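Local coordinates for uncharacterized hypothetical protein (Parabacteroides merdae, PDB 4EI0) that is of unknown function, belongs to the DUF4466 family and is rich in antiparallel beta-sheet, at residues T64-N76 with P83-T97. Residues are numbered along the deposited sequence; the frame is centred on the assembly and turned at random.
Sequences TGTYFDPNSYYTN and PVKVCSDSQTNGTTT
S72 and V84 are the hydrogen-bonded pair of a beta hairpin made by strands 67-75 and 81-85, and illustrate how a chain can leave the strand that ends one sheet within the subunit and run on into a second sheet. V84 N reaches S72 O at 2.9 Å, and S72 N returns the bond to V84 O. Beyond this pair the backbone of 83-97 leaves the strand: P70 O takes two backbone donors, V86 N and C87 N, each at 3.2 Å. On one face of the hairpin the Y73 ring, its CG beside the backbone N (chi1 -73°), lies obliquely across P83, CE1 standing 3.6 Å from P83 CB. Its hydroxyl donates to D69 OD2 at 2.6 Å, while D69 OD1 closes an Asx turn on N71 N and uses its syn lone pair for N71 ND2; both carboxylate oxygens are thus gripped. With an alanine in place of Y73, P83 CB would probably be less well packed, and D69 OD2 and R111 would be left without their hydroxyl and cation-pi partners. On the opposite face V84 CG2 touches the edge of the Y74 ring at CD2, and Y74, whose hydroxyl binds A107 O, stacks on Y74 of the second subunit. Farther along, where residues 91-93 and 96-97 run in the other sheet, S90 ties this segment back to strand 67-75. With OG held between its backbone N and carbonyl carbon (chi1 67°), S90 accepts from F68 N, and one water links S90 OG, T66 O and T92 OG1, the last lying 2.7 Å from T97 OG1.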
loop_
_atom_site.group_PDB
_atom_site.type_symbol
_atom_site.label_atom_id
_atom_site.label_comp_id
_atom_site.label_asym_id
_atom_site.label_seq_id
_atom_site.Cartn_x
_atom_site.Cartn_y
_atom_site.Cartn_z
ATOM N N THR B 64 17.432 -2.246 -25.001
ATOM C CA THR B 64 16.686 -3.423 -24.568
ATOM C C THR B 64 16.782 -3.624 -23.076
ATOM O O THR B 64 17.831 -3.480 -22.502
ATOM C CB THR B 64 17.159 -4.701 -25.256
ATOM O OG1 THR B 64 17.030 -4.509 -26.659
ATOM C CG2 THR B 64 16.261 -5.875 -24.836
ATOM N N GLY B 65 15.648 -3.910 -22.441
ATOM C CA GLY B 65 15.584 -3.965 -20.987
ATOM C C GLY B 65 14.886 -2.776 -20.376
ATOM O O GLY B 65 14.636 -2.761 -19.193
ATOM N N THR B 66 14.594 -1.753 -21.166
ATOM C CA THR B 66 13.768 -0.615 -20.715
ATOM C C THR B 66 12.314 -1.148 -20.456
ATOM O O THR B 66 11.738 -1.839 -21.298
ATOM C CB THR B 66 13.731 0.450 -21.789
ATOM O OG1 THR B 66 15.059 0.947 -21.957
ATOM C CG2 THR B 66 12.784 1.594 -21.448
ATOM N N TYR B 67 11.803 -0.980 -19.253
ATOM C CA TYR B 67 10.508 -1.529 -18.906
ATOM C C TYR B 67 9.876 -0.827 -17.697
ATOM O O TYR B 67 10.544 -0.089 -16.986
ATOM C CB TYR B 67 10.611 -3.054 -18.631
ATOM C CG TYR B 67 11.189 -3.423 -17.321
ATOM C CD1 TYR B 67 12.448 -3.053 -16.988
ATOM C CD2 TYR B 67 10.467 -4.174 -16.389
ATOM C CE1 TYR B 67 12.993 -3.369 -15.781
ATOM C CE2 TYR B 67 11.011 -4.511 -15.171
ATOM C CZ TYR B 67 12.274 -4.100 -14.878
ATOM O OH TYR B 67 12.864 -4.387 -13.688
ATOM N N PHE B 68 8.572 -1.079 -17.505
ATOM C CA PHE B 68 7.878 -0.834 -16.250
ATOM C C PHE B 68 7.831 -2.153 -15.524
ATOM O O PHE B 68 7.394 -3.137 -16.071
ATOM C CB PHE B 68 6.429 -0.453 -16.508
ATOM C CG PHE B 68 6.157 1.004 -16.621
ATOM C CD1 PHE B 68 6.282 1.840 -15.516
ATOM C CD2 PHE B 68 5.620 1.521 -17.780
ATOM C CE1 PHE B 68 5.948 3.188 -15.590
ATOM C CE2 PHE B 68 5.311 2.858 -17.854
ATOM C CZ PHE B 68 5.457 3.685 -16.755
ATOM N N ASP B 69 8.245 -2.179 -14.273
ATOM C CA ASP B 69 8.054 -3.342 -13.437
ATOM C C ASP B 69 6.519 -3.391 -13.219
ATOM O O ASP B 69 5.886 -2.352 -13.052
ATOM C CB ASP B 69 8.929 -3.114 -12.175
ATOM C CG ASP B 69 8.662 -4.032 -10.998
ATOM O OD1 ASP B 69 7.600 -4.615 -10.847
ATOM O OD2 ASP B 69 9.536 -4.058 -10.111
ATOM N N PRO B 70 5.927 -4.585 -13.302
ATOM C CA PRO B 70 4.482 -4.694 -13.251
ATOM C C PRO B 70 3.907 -4.609 -11.826
ATOM O O PRO B 70 2.674 -4.769 -11.660
ATOM C CB PRO B 70 4.209 -6.078 -13.889
ATOM C CG PRO B 70 5.438 -6.883 -13.542
ATOM C CD PRO B 70 6.579 -5.908 -13.514
ATOM N N ASN B 71 4.752 -4.454 -10.791
ATOM C CA ASN B 71 4.241 -4.377 -9.434
ATOM C C ASN B 71 4.032 -2.952 -9.013
ATOM O O ASN B 71 4.853 -2.127 -9.280
ATOM C CB ASN B 71 5.167 -5.027 -8.436
ATOM C CG ASN B 71 5.328 -6.498 -8.696
ATOM O OD1 ASN B 71 4.503 -7.317 -8.311
ATOM N ND2 ASN B 71 6.414 -6.840 -9.323
ATOM N N SER B 72 2.924 -2.672 -8.353
ATOM C CA SER B 72 2.803 -1.405 -7.680
ATOM C C SER B 72 3.430 -1.593 -6.323
ATOM O O SER B 72 3.242 -2.603 -5.686
ATOM C CB SER B 72 1.353 -0.944 -7.546
ATOM O OG SER B 72 1.262 0.141 -6.647
ATOM N N TYR B 73 4.206 -0.597 -5.907
ATOM C CA TYR B 73 4.914 -0.594 -4.632
ATOM C C TYR B 73 4.136 0.282 -3.680
ATOM O O TYR B 73 4.201 1.475 -3.800
ATOM C CB TYR B 73 6.362 -0.072 -4.849
ATOM C CG TYR B 73 7.173 -1.152 -5.573
ATOM C CD1 TYR B 73 7.800 -2.168 -4.850
ATOM C CD2 TYR B 73 7.218 -1.208 -6.943
ATOM C CE1 TYR B 73 8.465 -3.189 -5.503
ATOM C CE2 TYR B 73 7.875 -2.219 -7.600
ATOM C CZ TYR B 73 8.498 -3.216 -6.863
ATOM O OH TYR B 73 9.102 -4.266 -7.509
ATOM N N TYR B 74 3.404 -0.335 -2.752
ATOM C CA TYR B 74 2.703 0.328 -1.678
ATOM C C TYR B 74 3.677 0.326 -0.459
ATOM O O TYR B 74 4.665 -0.391 -0.460
ATOM C CB TYR B 74 1.342 -0.396 -1.371
ATOM C CG TYR B 74 0.402 -0.395 -2.571
ATOM C CD1 TYR B 74 -0.254 0.772 -2.960
ATOM C CD2 TYR B 74 0.245 -1.516 -3.351
ATOM C CE1 TYR B 74 -1.075 0.802 -4.066
ATOM C CE2 TYR B 74 -0.573 -1.492 -4.464
ATOM C CZ TYR B 74 -1.250 -0.335 -4.797
ATOM O OH TYR B 74 -1.962 -0.295 -5.978
ATOM N N THR B 75 3.481 1.205 0.494
ATOM C CA THR B 75 4.388 1.292 1.647
ATOM C C THR B 75 3.638 0.859 2.868
ATOM O O THR B 75 2.535 1.313 3.055
ATOM C CB THR B 75 4.851 2.739 1.874
ATOM O OG1 THR B 75 5.540 3.200 0.716
ATOM C CG2 THR B 75 5.802 2.832 3.049
ATOM N N ASN B 76 4.208 -0.002 3.707
ATOM C CA ASN B 76 3.557 -0.335 4.982
ATOM C C ASN B 76 3.779 0.812 6.000
ATOM O O ASN B 76 4.321 1.874 5.642
ATOM C CB ASN B 76 4.039 -1.702 5.505
ATOM C CG ASN B 76 5.536 -1.728 5.798
ATOM O OD1 ASN B 76 6.181 -0.689 5.931
ATOM N ND2 ASN B 76 6.093 -2.920 5.892
ATOM N N PRO B 83 5.263 -4.908 -2.819
ATOM C CA PRO B 83 4.937 -5.081 -4.209
ATOM C C PRO B 83 3.645 -5.934 -4.360
ATOM O O PRO B 83 3.489 -6.948 -3.664
ATOM C CB PRO B 83 6.155 -5.803 -4.777
ATOM C CG PRO B 83 6.735 -6.517 -3.639
ATOM C CD PRO B 83 6.410 -5.748 -2.407
ATOM N N VAL B 84 2.752 -5.453 -5.215
ATOM C CA VAL B 84 1.494 -6.115 -5.557
ATOM C C VAL B 84 1.443 -6.131 -7.071
ATOM O O VAL B 84 1.561 -5.081 -7.749
ATOM C CB VAL B 84 0.257 -5.374 -4.974
ATOM C CG1 VAL B 84 -1.037 -6.087 -5.417
ATOM C CG2 VAL B 84 0.381 -5.249 -3.475
ATOM N N LYS B 85 1.284 -7.298 -7.650
ATOM C CA LYS B 85 1.417 -7.439 -9.146
ATOM C C LYS B 85 0.095 -7.068 -9.796
ATOM O O LYS B 85 -0.782 -7.886 -9.992
ATOM C CB LYS B 85 1.867 -8.860 -9.548
ATOM C CG LYS B 85 2.110 -9.080 -11.055
ATOM C CD LYS B 85 3.358 -9.895 -11.373
ATOM C CE LYS B 85 3.391 -10.376 -12.835
ATOM N NZ LYS B 85 3.813 -11.800 -13.020
ATOM N N VAL B 86 -0.018 -5.800 -10.172
ATOM C CA VAL B 86 -1.287 -5.240 -10.615
ATOM C C VAL B 86 -1.367 -5.067 -12.119
ATOM O O VAL B 86 -2.424 -4.748 -12.653
ATOM C CB VAL B 86 -1.575 -3.889 -9.930
ATOM C CG1 VAL B 86 -1.796 -4.057 -8.408
ATOM C CG2 VAL B 86 -0.473 -2.916 -10.216
ATOM N N CYS B 87 -0.266 -5.288 -12.803
ATOM C CA CYS B 87 -0.189 -5.113 -14.248
ATOM C C CYS B 87 0.268 -6.342 -14.960
ATOM O O CYS B 87 0.926 -7.239 -14.380
ATOM C CB CYS B 87 0.809 -4.014 -14.608
ATOM S SG CYS B 87 0.443 -2.351 -14.062
ATOM N N SER B 88 -0.041 -6.394 -16.251
ATOM C CA SER B 88 0.589 -7.403 -17.116
ATOM C C SER B 88 1.963 -6.848 -17.528
ATOM O O SER B 88 2.292 -5.720 -17.204
ATOM C CB SER B 88 -0.291 -7.689 -18.313
ATOM O OG SER B 88 -0.786 -6.467 -18.845
ATOM N N ASP B 89 2.773 -7.626 -18.235
ATOM C CA ASP B 89 4.122 -7.159 -18.572
ATOM C C ASP B 89 4.073 -5.925 -19.462
ATOM O O ASP B 89 3.178 -5.780 -20.292
ATOM C CB ASP B 89 4.958 -8.242 -19.256
ATOM C CG ASP B 89 5.202 -9.475 -18.351
ATOM O OD1 ASP B 89 5.305 -9.293 -17.137
ATOM O OD2 ASP B 89 5.312 -10.611 -18.874
ATOM N N SER B 90 5.049 -5.035 -19.290
ATOM C CA SER B 90 5.158 -3.883 -20.174
ATOM C C SER B 90 5.631 -4.278 -21.556
ATOM O O SER B 90 6.226 -5.351 -21.774
ATOM C CB SER B 90 6.074 -2.796 -19.588
ATOM O OG SER B 90 7.398 -3.159 -19.502
ATOM N N GLN B 91 5.324 -3.413 -22.497
ATOM C CA GLN B 91 5.765 -3.558 -23.852
ATOM C C GLN B 91 6.419 -2.274 -24.269
ATOM O O GLN B 91 5.838 -1.203 -24.108
ATOM C CB GLN B 91 4.591 -3.767 -24.793
ATOM C CG GLN B 91 3.765 -5.003 -24.480
ATOM C CD GLN B 91 2.506 -5.044 -25.339
ATOM O OE1 GLN B 91 1.389 -4.977 -24.832
ATOM N NE2 GLN B 91 2.693 -5.082 -26.661
ATOM N N THR B 92 7.589 -2.369 -24.868
ATOM C CA THR B 92 8.297 -1.147 -25.354
ATOM C C THR B 92 8.493 -1.249 -26.851
ATOM O O THR B 92 8.913 -2.286 -27.373
ATOM C CB THR B 92 9.650 -0.985 -24.639
ATOM O OG1 THR B 92 9.442 -0.847 -23.235
ATOM C CG2 THR B 92 10.440 0.232 -25.150
ATOM N N ASN B 93 8.057 -0.228 -27.574
ATOM C CA ASN B 93 8.360 -0.116 -28.970
ATOM C C ASN B 93 9.065 1.237 -29.208
ATOM O O ASN B 93 8.429 2.293 -29.108
ATOM C CB ASN B 93 7.058 -0.334 -29.759
ATOM C CG ASN B 93 6.411 -1.702 -29.440
ATOM O OD1 ASN B 93 5.452 -1.777 -28.668
ATOM N ND2 ASN B 93 6.996 -2.793 -29.974
ATOM N N GLY B 94 10.365 1.191 -29.491
ATOM C CA GLY B 94 11.166 2.411 -29.706
ATOM C C GLY B 94 11.154 3.266 -28.441
ATOM O O GLY B 94 11.536 2.835 -27.356
ATOM N N THR B 95 10.645 4.481 -28.577
ATOM C CA THR B 95 10.579 5.417 -27.464
ATOM C C THR B 95 9.487 5.174 -26.436
ATOM O O THR B 95 9.514 5.791 -25.377
ATOM C CB THR B 95 10.296 6.807 -28.004
ATOM O OG1 THR B 95 9.058 6.771 -28.749
ATOM C CG2 THR B 95 11.431 7.247 -28.953
ATOM N N THR B 96 8.523 4.304 -26.740
ATOM C CA THR B 96 7.284 4.209 -25.956
ATOM C C THR B 96 7.119 2.886 -25.236
ATOM O O THR B 96 7.129 1.825 -25.862
ATOM C CB THR B 96 6.073 4.478 -26.876
ATOM O OG1 THR B 96 6.320 5.736 -27.496
ATOM C CG2 THR B 96 4.694 4.554 -26.114
ATOM N N THR B 97 6.960 2.977 -23.927
ATOM C CA THR B 97 6.722 1.837 -23.059
ATOM C C THR B 97 5.285 1.939 -22.536
ATOM O O THR B 97 4.917 2.966 -22.014
ATOM C CB THR B 97 7.700 1.831 -21.882
ATOM O OG1 THR B 97 9.043 1.723 -22.366
ATOM C CG2 THR B 97 7.356 0.702 -20.885
HETATM O O HOH W 1 9.090 -3.043 -21.784
HETATM O O HOH W 2 7.046 -5.588 -17.303
#